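Local coordinates for ripening-associated protein (Musa acuminata, PDB 4PIT) that binds dimannose as a jacalin-like lectin, with glycan held in two pockets of its chain, at residues B[122-127]-B[135-140]; B[70-75]-B[118-123]. The protein carries 1 engineered substitution. All coordinates share one frame; numbering follows the deposited sequence.

Interaction 1 (B[122-127]-B[135-140]); sequences SGFFGR and IGVYLE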
ATOM      1  N   SER B 122       3.436  -1.280  12.324  1.00  8.22           N
ATOM      2  CA  SER B 122       3.657  -0.934  13.724  1.00  9.99           C
ATOM      3  C   SER B 122       2.434  -0.347  14.436  1.00 12.70           C
ATOM      4  O   SER B 122       2.536  -0.001  15.621  1.00 14.15           O
ATOM      5  CB  SER B 122       4.804   0.065  13.821  1.00 12.00           C
ATOM      6  OG  SER B 122       4.505   1.222  13.058  1.00 13.63           O
ATOM      7  N   GLY B 123       1.298  -0.219  13.750  1.00  9.22           N
ATOM      8  CA  GLY B 123       0.097   0.323  14.355  1.00  9.00           C
ATOM      9  C   GLY B 123      -0.995   0.369  13.304  1.00  9.36           C
ATOM     10  O   GLY B 123      -0.750   0.140  12.112  1.00  9.48           O
ATOM     11  N   PHE B 124      -2.196   0.720  13.751  1.00  8.40           N
ATOM     12  CA  PHE B 124      -3.373   0.755  12.906  1.00  7.93           C
ATOM     13  C   PHE B 124      -4.148   2.030  13.038  1.00  9.67           C
ATOM     14  O   PHE B 124      -4.166   2.671  14.078  1.00  9.79           O
ATOM     15  CB  PHE B 124      -4.338  -0.394  13.293  1.00  9.11           C
ATOM     16  CG  PHE B 124      -3.812  -1.761  12.953  1.00 10.11           C
ATOM     17  CD1 PHE B 124      -3.904  -2.251  11.656  1.00 10.85           C
ATOM     18  CD2 PHE B 124      -3.265  -2.576  13.937  1.00 13.14           C
ATOM     19  CE1 PHE B 124      -3.435  -3.525  11.336  1.00 11.97           C
ATOM     20  CE2 PHE B 124      -2.805  -3.858  13.615  1.00 14.86           C
ATOM     21  CZ  PHE B 124      -2.908  -4.326  12.317  1.00 12.67           C
ATOM     22  N   PHE B 125      -4.860   2.360  11.976  1.00  6.35           N
ATOM     23  CA  PHE B 125      -5.842   3.446  11.972  1.00  6.92           C
ATOM     24  C   PHE B 125      -6.939   3.007  10.997  1.00  8.25           C
ATOM     25  O   PHE B 125      -6.780   1.999  10.301  1.00  8.84           O
ATOM     26  CB  PHE B 125      -5.223   4.824  11.625  1.00  8.79           C
ATOM     27  CG  PHE B 125      -4.699   4.975  10.221  1.00  8.29           C
ATOM     28  CD1 PHE B 125      -3.452   4.464   9.866  1.00  9.02           C
ATOM     29  CD2 PHE B 125      -5.479   5.578   9.231  1.00 10.08           C
ATOM     30  CE1 PHE B 125      -2.964   4.603   8.551  1.00  9.31           C
ATOM     31  CE2 PHE B 125      -4.986   5.720   7.917  1.00 11.08           C
ATOM     32  CZ  PHE B 125      -3.734   5.219   7.587  1.00  9.62           C
ATOM     33  N   GLY B 126      -8.054   3.720  10.975  1.00  8.68           N
ATOM     34  CA  GLY B 126      -9.119   3.388  10.024  1.00  8.44           C
ATOM     35  C   GLY B 126     -10.432   3.979  10.454  1.00  8.78           C
ATOM     36  O   GLY B 126     -10.460   5.082  11.021  1.00  8.32           O
ATOM     37  N   ARG B 127     -11.535   3.298  10.106  1.00  6.48           N
ATOM     38  CA  ARG B 127     -12.869   3.789  10.451  1.00  7.47           C
ATOM     39  C   ARG B 127     -13.727   2.582  10.787  1.00  9.30           C
ATOM     40  O   ARG B 127     -13.570   1.515  10.183  1.00  8.47           O
ATOM     41  CB  ARG B 127     -13.504   4.585   9.273  1.00  9.21           C
ATOM     42  CG  ARG B 127     -12.673   5.806   8.815  1.00  8.68           C
ATOM     43  CD  ARG B 127     -13.399   6.598   7.706  1.00 10.07           C
ATOM     44  NE  ARG B 127     -14.554   7.265   8.281  1.00 12.05           N
ATOM     45  CZ  ARG B 127     -14.528   8.457   8.855  1.00 14.33           C
ATOM     46  NH1 ARG B 127     -15.627   8.959   9.391  1.00 14.03           N
ATOM     47  NH2 ARG B 127     -13.389   9.148   8.928  1.00 14.44           N
ATOM     48  N   ILE B 135      -9.400   0.434   6.992  1.00  7.67           N
ATOM     49  CA  ILE B 135      -8.195   0.152   7.789  1.00  7.38           C
ATOM     50  C   ILE B 135      -6.966   0.656   7.050  1.00  9.69           C
ATOM     51  O   ILE B 135      -6.873   0.557   5.833  1.00  9.96           O
ATOM     52  CB  ILE B 135      -8.098  -1.363   8.142  1.00 10.40           C
ATOM     53  CG1 ILE B 135      -7.041  -1.585   9.256  1.00 12.63           C
ATOM     54  CG2 ILE B 135      -7.825  -2.222   6.893  1.00 11.81           C
ATOM     55  CD1 ILE B 135      -7.073  -3.042   9.913  1.00 17.55           C
ATOM     56  N   GLY B 136      -6.012   1.169   7.819  1.00  7.76           N
ATOM     57  CA  GLY B 136      -4.704   1.589   7.342  1.00  8.35           C
ATOM     58  C   GLY B 136      -3.675   1.222   8.394  1.00  9.27           C
ATOM     59  O   GLY B 136      -4.014   0.763   9.502  1.00  8.54           O
ATOM     60  N   VAL B 137      -2.397   1.373   8.024  1.00  7.85           N
ATOM     61  CA  VAL B 137      -1.307   0.972   8.916  1.00  7.07           C
ATOM     62  C   VAL B 137      -0.198   1.991   9.013  1.00  8.46           C
ATOM     63  O   VAL B 137       0.055   2.753   8.077  1.00  9.08           O
ATOM     64  CB  VAL B 137      -0.688  -0.398   8.481  1.00  9.20           C
ATOM     65  CG1 VAL B 137      -1.665  -1.557   8.690  1.00  9.96           C
ATOM     66  CG2 VAL B 137      -0.168  -0.386   7.057  1.00  9.67           C
ATOM     67  N   TYR B 138       0.460   1.991  10.164  1.00  7.29           N
ATOM     68  CA  TYR B 138       1.738   2.674  10.377  1.00  7.52           C
ATOM     69  C   TYR B 138       2.827   1.714   9.990  1.00  9.75           C
ATOM     70  O   TYR B 138       2.666   0.509  10.238  1.00  9.49           O
ATOM     71  CB  TYR B 138       1.938   3.062  11.841  1.00  7.81           C
ATOM     72  CG  TYR B 138       1.085   4.223  12.289  1.00  7.61           C
ATOM     73  CD1 TYR B 138      -0.254   4.042  12.634  1.00  7.71           C
ATOM     74  CD2 TYR B 138       1.633   5.490  12.442  1.00  9.17           C
ATOM     75  CE1 TYR B 138      -1.034   5.102  13.089  1.00  8.22           C
ATOM     76  CE2 TYR B 138       0.869   6.557  12.908  1.00  9.40           C
ATOM     77  CZ  TYR B 138      -0.471   6.367  13.216  1.00  9.45           C
ATOM     78  OH  TYR B 138      -1.223   7.436  13.650  1.00 11.87           O
ATOM     79  N   LEU B 139       3.956   2.223   9.424  1.00  7.99           N
ATOM     80  CA  LEU B 139       5.082   1.354   9.038  1.00  8.39           C
ATOM     81  C   LEU B 139       6.346   1.781   9.728  1.00 11.58           C
ATOM     82  O   LEU B 139       6.535   2.960  10.012  1.00  9.61           O
ATOM     83  CB  LEU B 139       5.325   1.454   7.511  1.00  7.91           C
ATOM     84  CG  LEU B 139       4.154   1.024   6.639  1.00  9.58           C
ATOM     85  CD1 LEU B 139       4.487   1.210   5.149  1.00 10.61           C
ATOM     86  CD2 LEU B 139       3.736  -0.414   6.902  1.00 11.99           C
ATOM     87  N   GLU B 140       7.247   0.826   9.914  1.00 10.22           N
ATOM     88  CA  GLU B 140       8.584   1.112  10.426  1.00 11.14           C
ATOM     89  C   GLU B 140       9.529   0.084   9.824  1.00 12.86           C
ATOM     90  O   GLU B 140       9.083  -0.926   9.281  1.00 12.64           O
ATOM     91  CB  GLU B 140       8.603   1.127  11.949  1.00 14.02           C
ATOM     92  CG  GLU B 140       8.562  -0.194  12.652  1.00 17.74           C
ATOM     93  CD  GLU B 140       8.954   0.085  14.098  1.00 30.42           C
ATOM     94  OE1 GLU B 140       8.351   0.992  14.715  1.00 22.43           O
ATOM     95  OE2 GLU B 140       9.987  -0.454  14.540  1.00 28.53           O
TER

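Interaction 2 (B[70-75]-B[118-123]); sequences GEYLVG and AGKISG. With GOL (glycerol), chain L.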
ATOM      1  N   GLY B  70       9.585 -12.880  17.874  1.00 25.28           N
ATOM      2  CA  GLY B  70      10.262 -12.703  16.594  1.00 24.32           C
ATOM      3  C   GLY B  70       9.349 -12.709  15.377  1.00 25.31           C
ATOM      4  O   GLY B  70       9.831 -12.768  14.244  1.00 24.33           O
ATOM      5  N   GLU B  71       8.023 -12.669  15.601  1.00 19.43           N
ATOM      6  CA  GLU B  71       7.060 -12.652  14.504  1.00 16.84           C
ATOM      7  C   GLU B  71       6.474 -11.262  14.399  1.00 17.28           C
ATOM      8  O   GLU B  71       6.104 -10.671  15.417  1.00 15.77           O
ATOM      9  CB  GLU B  71       5.958 -13.680  14.744  1.00 17.71           C
ATOM     10  CG  GLU B  71       5.043 -13.906  13.545  1.00 17.95           C
ATOM     11  CD  GLU B  71       3.934 -14.921  13.752  1.00 18.25           C
ATOM     12  OE1 GLU B  71       3.703 -15.332  14.915  1.00 16.92           O
ATOM     13  OE2 GLU B  71       3.280 -15.290  12.751  1.00 16.53           O
ATOM     14  N   TYR B  72       6.392 -10.753  13.173  1.00 14.14           N
ATOM     15  CA  TYR B  72       5.850  -9.413  12.953  1.00 14.87           C
ATOM     16  C   TYR B  72       5.012  -9.375  11.709  1.00 15.74           C
ATOM     17  O   TYR B  72       5.167 -10.220  10.824  1.00 14.21           O
ATOM     18  CB  TYR B  72       6.973  -8.365  12.865  1.00 19.80           C
ATOM     19  CG  TYR B  72       8.189  -8.843  12.115  1.00 24.67           C
ATOM     20  CD1 TYR B  72       8.278  -8.711  10.738  1.00 27.42           C
ATOM     21  CD2 TYR B  72       9.266  -9.415  12.788  1.00 26.41           C
ATOM     22  CE1 TYR B  72       9.379  -9.198  10.032  1.00 31.21           C
ATOM     23  CE2 TYR B  72      10.375  -9.900  12.096  1.00 28.48           C
ATOM     24  CZ  TYR B  72      10.436  -9.772  10.719  1.00 38.25           C
ATOM     25  OH  TYR B  72      11.537 -10.226  10.027  1.00 41.88           O
ATOM     26  N   LEU B  73       4.112  -8.367  11.634  1.00 11.39           N
ATOM     27  CA  LEU B  73       3.218  -8.207  10.491  1.00  9.82           C
ATOM     28  C   LEU B  73       3.936  -7.557   9.333  1.00 12.77           C
ATOM     29  O   LEU B  73       4.473  -6.460   9.477  1.00 13.08           O
ATOM     30  CB  LEU B  73       1.984  -7.360  10.886  1.00  9.42           C
ATOM     31  CG  LEU B  73       1.080  -8.029  11.941  1.00 13.14           C
ATOM     32  CD1 LEU B  73       0.201  -6.986  12.641  1.00 14.19           C
ATOM     33  CD2 LEU B  73       0.233  -9.176  11.304  1.00 13.47           C
ATOM     34  N   VAL B  74       3.961  -8.230   8.175  1.00 10.16           N
ATOM     35  CA  VAL B  74       4.702  -7.712   7.015  1.00 10.73           C
ATOM     36  C   VAL B  74       3.824  -7.555   5.776  1.00 11.51           C
ATOM     37  O   VAL B  74       4.330  -7.287   4.675  1.00 12.89           O
ATOM     38  CB  VAL B  74       5.943  -8.581   6.676  1.00 15.03           C
ATOM     39  CG1 VAL B  74       6.952  -8.533   7.809  1.00 16.07           C
ATOM     40  CG2 VAL B  74       5.568 -10.024   6.279  1.00 13.78           C
ATOM     41  N   GLY B  75       2.521  -7.729   5.941  1.00  9.23           N
ATOM     42  CA  GLY B  75       1.638  -7.576   4.810  1.00 10.08           C
ATOM     43  C   GLY B  75       0.200  -7.516   5.249  1.00 11.36           C
ATOM     44  O   GLY B  75      -0.168  -8.088   6.277  1.00 10.57           O
ATOM     45  N   ALA B 118      10.340  -4.169   2.438  1.00 11.92           N
ATOM     46  CA  ALA B 118      11.212  -3.831   3.566  1.00 11.20           C
ATOM     47  C   ALA B 118      10.432  -2.994   4.552  1.00 12.56           C
ATOM     48  O   ALA B 118       9.958  -1.908   4.240  1.00 11.60           O
ATOM     49  CB  ALA B 118      12.468  -3.096   3.085  1.00 12.55           C
ATOM     50  N   GLY B 119      10.199  -3.574   5.716  1.00 11.37           N
ATOM     51  CA  GLY B 119       9.480  -2.903   6.784  1.00 10.23           C
ATOM     52  C   GLY B 119       8.463  -3.806   7.427  1.00 11.69           C
ATOM     53  O   GLY B 119       8.292  -4.962   7.041  1.00 11.83           O
ATOM     54  N   LYS B 120       7.743  -3.251   8.386  1.00 10.73           N
ATOM     55  CA  LYS B 120       6.721  -4.004   9.097  1.00  9.82           C
ATOM     56  C   LYS B 120       5.650  -3.039   9.601  1.00 10.59           C
ATOM     57  O   LYS B 120       5.865  -1.819   9.646  1.00  9.89           O
ATOM     58  CB  LYS B 120       7.330  -4.782  10.280  1.00 11.73           C
ATOM     59  CG  LYS B 120       7.925  -3.876  11.384  1.00 12.51           C
ATOM     60  CD  LYS B 120       8.487  -4.774  12.512  1.00 16.30           C
ATOM     61  CE  LYS B 120       9.543  -4.035  13.289  1.00 35.27           C
ATOM     62  NZ  LYS B 120       8.946  -3.310  14.435  1.00 53.20           N
ATOM     63  N   ILE B 121       4.494  -3.612   9.934  1.00  9.20           N
ATOM     64  CA  ILE B 121       3.377  -2.830  10.463  1.00  7.80           C
ATOM     65  C   ILE B 121       3.609  -2.555  11.920  1.00 11.30           C
ATOM     66  O   ILE B 121       3.890  -3.493  12.696  1.00 12.36           O
ATOM     67  CB  ILE B 121       2.062  -3.599  10.221  1.00 10.05           C
ATOM     68  CG1 ILE B 121       1.792  -3.577   8.693  1.00 10.02           C
ATOM     69  CG2 ILE B 121       0.896  -2.986  11.028  1.00 11.52           C
ATOM     70  CD1 ILE B 121       0.775  -4.636   8.255  1.00 12.36           C
ATOM     71  N   SER B 122       3.436  -1.280  12.324  1.00  8.22           N
ATOM     72  CA  SER B 122       3.657  -0.934  13.724  1.00  9.99           C
ATOM     73  C   SER B 122       2.434  -0.347  14.436  1.00 12.70           C
ATOM     74  O   SER B 122       2.536  -0.001  15.621  1.00 14.15           O
ATOM     75  CB  SER B 122       4.804   0.065  13.821  1.00 12.00           C
ATOM     76  OG  SER B 122       4.505   1.222  13.058  1.00 13.63           O
ATOM     77  N   GLY B 123       1.298  -0.219  13.750  1.00  9.22           N
ATOM     78  CA  GLY B 123       0.097   0.323  14.355  1.00  9.00           C
ATOM     79  C   GLY B 123      -0.995   0.369  13.304  1.00  9.36           C
ATOM     80  O   GLY B 123      -0.750   0.140  12.112  1.00  9.48           O
TER
HETATM   81  C1  GOL L 505       3.961  -5.596  14.747  1.00 25.49           C
HETATM   82  O1  GOL L 505       4.354  -6.097  13.472  1.00 17.00           O
HETATM   83  C2  GOL L 505       5.090  -5.631  15.754  1.00 32.77           C
HETATM   84  O2  GOL L 505       6.325  -5.244  15.145  1.00 39.56           O
HETATM   85  C3  GOL L 505       4.851  -4.792  16.990  1.00 32.22           C
HETATM   86  O3  GOL L 505       4.208  -3.557  16.700  1.00 31.15           O

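Interaction 1 (B[122-127]-B[135-140])
Phe125 O accepts the shortest bond between the strands, from Gly136 N at 2.7 Å, and the CA-H of Ile135 leans on the same oxygen. The return bond, Phe125 N to Gly136 O at 3.1 Å, closes an antiparallel hydrogen-bonded pair in which both amide donors stand above the plane of the carbonyl they reach. Farther along, Tyr138 is gripped through both backbone groups: its O takes a nearly straight bond from Ser122 N (2.9 Å) and its N gives one to Gly123 O, so that two successive residues answer one, as in a beta bulge. Phe125 CG sits between the backbone N and the carbonyl carbon (chi1 67°), which swings the ring across to the partner strand. There the ring lies over the bare backbone of Gly136, whose CA is 3.9 Å from the ring centroid in a CH-pi contact. Phe125 CE1 comes to 3.3 Å from Val137 N. The same ring turns an edge toward the face of Tyr138 in an offset edge-to-face pair, planes at 82°. The Tyr138 hydroxyl is tied to Asp19, and Lys6 makes a cation-pi contact with Phe125. On the opposite face of the sheet, Phe124 and Val137 lie side by side and point the same way, Phe124 CE1 being 3.7 Å from Val137 CG1, while Phe124 CD1 meets the tip of Ile135, CD1, at 3.7 Å. This apolar row packs on Leu73, Met76, Leu89 and Leu92 in the interior. The arrangement is that of a beta hairpin forming the middle of one four-stranded sheet of the jacalin-type beta-prism, with its aromatic pair on one face and its core side chains on the other.

Interaction 2 (B[70-75]-B[118-123])
Tyr72 and Lys120 cross at about a right angle, the lysine chain running past the root of the tyrosine so that Lys120 CD lies 3.9 Å from Tyr72 CB. Lys120 CG sits between the backbone N and the carbonyl carbon (chi1 64°), and the chain then extends before bending at its last torsion, which brings NZ to its main partner, Glu140, in a salt bridge. One step further in, Leu73 and Ile121 point toward each other and meet root to root, CB to CB at 3.8 Å; Phe94 packs on Leu73, and Val137 and Leu139 on Ile121. Beside them, Ile121 N gives Leu73 O a nearly straight bond (2.9 Å, 170°). The two strand segments diverge, at 118° between their directions, and the direct backbone pairing stops at this bond. A glycerol, probably from the crystallisation liquor, stands in for the return bond of this pair: Leu73 N and Ile121 O lie 5.0 Å apart, and its O1 bridges them, accepting from Leu73 N (2.9 Å) and donating to Ile121 O (2.8 Å), while Lys120 NZ bonds weakly to O2. A hydroxyl that accepts and donates can link an amide and a carbonyl too far apart to bond.

How the interactions relate
Along the chain the order is 70-75, 118-123, 122-127, 135-140, with Ser122 and Gly123 common to both interactions, whose centres are 11 Å apart. Interaction 1 lies within one sheet, pairing strands 118-128 and 134-140 as a hairpin. Interaction 2 joins the beginning of strand 118-128 to that of strand 73-83, which belongs to another sheet of the prism. Strand 118-128 therefore connects the two, and the contacts touch directly, Leu139 CD2 lying 3.7 Å from Lys120 O. The loop closing the hairpin carries Gly129, Lys130, Phe131 and Asp133, which line a glycan pocket seen in this structure; both contacts thus lie away from the sugar, on the strands behind that loop.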